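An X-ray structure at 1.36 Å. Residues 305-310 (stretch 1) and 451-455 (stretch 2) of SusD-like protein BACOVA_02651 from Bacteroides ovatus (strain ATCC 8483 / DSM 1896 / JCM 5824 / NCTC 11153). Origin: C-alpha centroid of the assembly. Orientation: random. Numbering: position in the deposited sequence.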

ATOM      1  N   PHE A 305      16.698  -7.814  -2.638  1.00  9.36           N
ATOM      2  CA  PHE A 305      18.077  -8.312  -2.690  1.00  9.11           C
ATOM      3  C   PHE A 305      18.435  -8.547  -4.157  1.00 10.95           C
ATOM      4  O   PHE A 305      17.632  -9.102  -4.889  1.00 10.72           O
ATOM      5  N   THR A 306      19.623  -8.138  -4.597  1.00  9.65           N
ATOM      6  CA  THR A 306      20.157  -8.577  -5.881  1.00 10.33           C
ATOM      7  C   THR A 306      21.624  -8.918  -5.679  1.00 10.26           C
ATOM      8  O   THR A 306      22.230  -8.493  -4.703  1.00 10.61           O
ATOM      9  N   LYS A 307      22.175  -9.708  -6.594  1.00 11.95           N
ATOM     10  CA  LYS A 307      23.487 -10.324  -6.397  1.00 12.08           C
ATOM     11  C   LYS A 307      24.573  -9.326  -6.004  1.00 11.91           C
ATOM     12  O   LYS A 307      24.799  -8.335  -6.697  1.00 13.41           O
ATOM     13  N   GLY A 308      25.255  -9.619  -4.906  1.00 12.27           N
ATOM     14  CA  GLY A 308      26.358  -8.791  -4.454  1.00 14.67           C
ATOM     15  C   GLY A 308      25.972  -7.606  -3.585  1.00 14.09           C
ATOM     16  O   GLY A 308      26.844  -6.924  -3.052  1.00 15.87           O
ATOM     17  N   SER A 309      24.675  -7.349  -3.411  1.00 11.91           N
ATOM     18  CA  SER A 309      24.270  -6.244  -2.555  1.00 12.66           C
ATOM     19  C   SER A 309      24.567  -6.555  -1.097  1.00 11.88           C
ATOM     20  O   SER A 309      24.306  -7.668  -0.625  1.00 11.98           O
ATOM     21  N   TYR A 310      25.115  -5.555  -0.409  1.00 12.54           N
ATOM     22  CA  TYR A 310      25.543  -5.658   0.987  1.00 11.81           C
ATOM     23  C   TYR A 310      24.666  -4.838   1.926  1.00 11.41           C
ATOM     24  O   TYR A 310      24.275  -3.720   1.616  1.00 12.44           O
ATOM     25  N   ALA A 451      18.580 -16.072 -13.774  1.00 14.64           N
ATOM     26  CA  ALA A 451      19.742 -15.355 -13.291  1.00 13.56           C
ATOM     27  C   ALA A 451      19.692 -13.874 -13.586  1.00 12.80           C
ATOM     28  O   ALA A 451      19.509 -13.444 -14.726  1.00 14.36           O
ATOM     29  N   ILE A 452      19.875 -13.107 -12.524  1.00 13.33           N
ATOM     30  CA  ILE A 452      20.023 -11.671 -12.601  1.00 13.58           C
ATOM     31  C   ILE A 452      21.368 -11.356 -11.969  1.00 14.25           C
ATOM     32  O   ILE A 452      21.604 -11.683 -10.808  1.00 14.91           O
ATOM     33  N   ILE A 453      22.264 -10.763 -12.742  1.00 16.93           N
ATOM     34  CA  ILE A 453      23.612 -10.462 -12.260  1.00 15.85           C
ATOM     35  C   ILE A 453      23.979  -9.022 -12.589  1.00 18.26           C
ATOM     36  O   ILE A 453      23.246  -8.346 -13.310  1.00 19.27           O
ATOM     37  N   LYS A 454      25.103  -8.555 -12.053  1.00 17.66           N
ATOM     38  CA  LYS A 454      25.570  -7.189 -12.305  1.00 21.24           C
ATOM     39  C   LYS A 454      26.890  -7.134 -13.043  1.00 25.32           C
ATOM     40  O   LYS A 454      27.727  -8.021 -12.889  1.00 25.74           O
ATOM     41  N   ASP A 455      27.063  -6.084 -13.842  1.00 24.94           N
ATOM     42  CA  ASP A 455      28.358  -5.796 -14.454  1.00 30.76           C
ATOM     43  C   ASP A 455      29.171  -4.837 -13.584  1.00 36.01           C
ATOM     44  O   ASP A 455      28.715  -4.409 -12.521  1.00 33.45           O
TER

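Two side chains make most of this contact, Lys454 on the strand of stretch 2 and Lys307 in the turn of stretch 1. The two stretches lie far apart in sequence but in one chain, and together they bury a modest 265 Å².

Lys454 covers the most surface. Its CA-to-CB bond points toward stretch 1. Its chi1 is m and the other three chi angles are all t, so the chain runs out nearly straight. This extension carries the amine into the type II beta turn from Thr306 to Ser309. The turn is closed by a backbone hydrogen bond from Ser309 N to Thr306 O, 3.0 Å. Its curve brings several oxygens close to one point, and the amine sits there. Lys454 NZ donates a hydrogen bond to the backbone carbonyl Lys307 O at 2.8 Å and another to the hydroxyl Thr306 OG1 at 2.9 Å. Ser309 OG also lies 2.9 Å from Lys454 NZ.

Thr306 points toward stretch 2 with chi1 p, which places its hydroxyl beside the amine. Ser309 is set sideways with chi1 m. Its hydroxyl has a hydrogen-bond partner elsewhere in the structure. Gly308 has no side chain and adds almost nothing to the covered area. Its phi/psi of 86/-6 would jam a CB against the carbonyl oxygen of Lys307, which by itself calls for glycine at this place in the turn.

Lys307 is the second main contributor. It also points toward the other stretch, and all four of its chi angles are t. Lys307 CD packs against Ile453 CG2 at 3.9 Å, and Lys307 CB lies 3.9 Å from the backbone oxygen Ile452 O. The amine of Lys307 is hydrogen-bonded elsewhere in the structure.

The closest CA atoms across the stretches are Lys307 CA and Ile453 CA, 5.9 Å apart. No direct backbone hydrogen bond joins the stretches. Water 1 accepts from Lys307 N at 2.8 Å and donates to Ile452 O at 2.7 Å, so it links the turn to the strand.

Ile453 is set sideways with chi1 p and chi2 t. Its CG2 meets Lys307, while the end of the side chain leads away. Ile452 is also sideways, with chi1 m and chi2 t. Its side chain comes no nearer to stretch 1 than 5.1 Å, from Ile452 CG2 to Thr306 CG2. Phe305, Tyr310, Ala451 and Asp455 take no part in the contact.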

ATOM      1  CB  PHE A 305      18.197  -9.637  -1.947  1.00  9.68           C
ATOM      2  CG  PHE A 305      17.944  -9.548  -0.458  1.00  9.02           C
ATOM      3  CD1 PHE A 305      18.908  -9.022   0.395  1.00  9.55           C
ATOM      4  CD2 PHE A 305      16.764 -10.039   0.108  1.00  9.65           C
ATOM      5  CE1 PHE A 305      18.699  -8.966   1.758  1.00 11.12           C
ATOM      6  CE2 PHE A 305      16.565  -9.976   1.477  1.00 10.68           C
ATOM      7  CZ  PHE A 305      17.535  -9.451   2.295  1.00 10.97           C
ATOM      8  CB  THR A 306      19.999  -7.530  -7.007  1.00 11.00           C
ATOM      9  OG1 THR A 306      20.643  -6.306  -6.638  1.00 12.61           O
ATOM     10  CG2 THR A 306      18.509  -7.272  -7.326  1.00 12.13           C
ATOM     11  CB  LYS A 307      23.900 -11.051  -7.666  1.00 12.79           C
ATOM     12  CG  LYS A 307      25.137 -11.929  -7.479  1.00 17.82           C
ATOM     13  CD  LYS A 307      25.385 -12.770  -8.712  1.00 20.01           C
ATOM     14  CE  LYS A 307      26.388 -13.870  -8.418  1.00 30.18           C
ATOM     15  NZ  LYS A 307      26.642 -14.695  -9.626  1.00 47.37           N
ATOM     16  CB  SER A 309      22.779  -5.930  -2.711  1.00 13.56           C
ATOM     17  OG  SER A 309      22.537  -5.364  -3.999  1.00 15.28           O
ATOM     18  CB  TYR A 310      27.028  -5.251   1.132  1.00 14.42           C
ATOM     19  CG  TYR A 310      27.514  -5.213   2.565  1.00 12.36           C
ATOM     20  CD1 TYR A 310      27.823  -6.377   3.261  1.00 12.65           C
ATOM     21  CD2 TYR A 310      27.638  -4.012   3.230  1.00 12.97           C
ATOM     22  CE1 TYR A 310      28.255  -6.330   4.570  1.00 12.67           C
ATOM     23  CE2 TYR A 310      28.062  -3.957   4.532  1.00 14.38           C
ATOM     24  CZ  TYR A 310      28.364  -5.116   5.199  1.00 13.33           C
ATOM     25  OH  TYR A 310      28.776  -5.042   6.522  1.00 15.29           O
ATOM     26  CB  ALA A 451      21.030 -15.958 -13.885  1.00 18.26           C
ATOM     27  CB  ILE A 452      18.892 -10.962 -11.842  1.00 13.30           C
ATOM     28  CG1 ILE A 452      17.542 -11.338 -12.467  1.00 14.32           C
ATOM     29  CG2 ILE A 452      19.108  -9.466 -11.864  1.00 15.46           C
ATOM     30  CD1 ILE A 452      16.360 -10.807 -11.689  1.00 15.20           C
ATOM     31  CB  ILE A 453      24.653 -11.438 -12.860  1.00 17.79           C
ATOM     32  CG1 ILE A 453      24.707 -11.310 -14.379  1.00 20.80           C
ATOM     33  CG2 ILE A 453      24.292 -12.866 -12.468  1.00 22.05           C
ATOM     34  CD1 ILE A 453      25.841 -12.115 -15.021  1.00 27.62           C
ATOM     35  CB  LYS A 454      25.737  -6.431 -10.998  1.00 26.04           C
ATOM     36  CG  LYS A 454      24.446  -6.180 -10.301  1.00 19.48           C
ATOM     37  CD  LYS A 454      24.680  -5.834  -8.861  1.00 16.09           C
ATOM     38  CE  LYS A 454      23.353  -5.891  -8.119  1.00 14.99           C
ATOM     39  NZ  LYS A 454      23.535  -5.794  -6.665  1.00 15.32           N
ATOM     40  CB  ASP A 455      28.205  -5.257 -15.885  1.00 25.72           C
ATOM     41  CG  ASP A 455      27.461  -3.927 -15.958  1.00 23.45           C
ATOM     42  OD1 ASP A 455      27.534  -3.118 -15.010  1.00 29.11           O
ATOM     43  OD2 ASP A 455      26.805  -3.687 -16.989  1.00 26.72           O
TER
HETATM   44  O   HOH W   1      20.485 -10.871  -8.437  1.00 13.82           O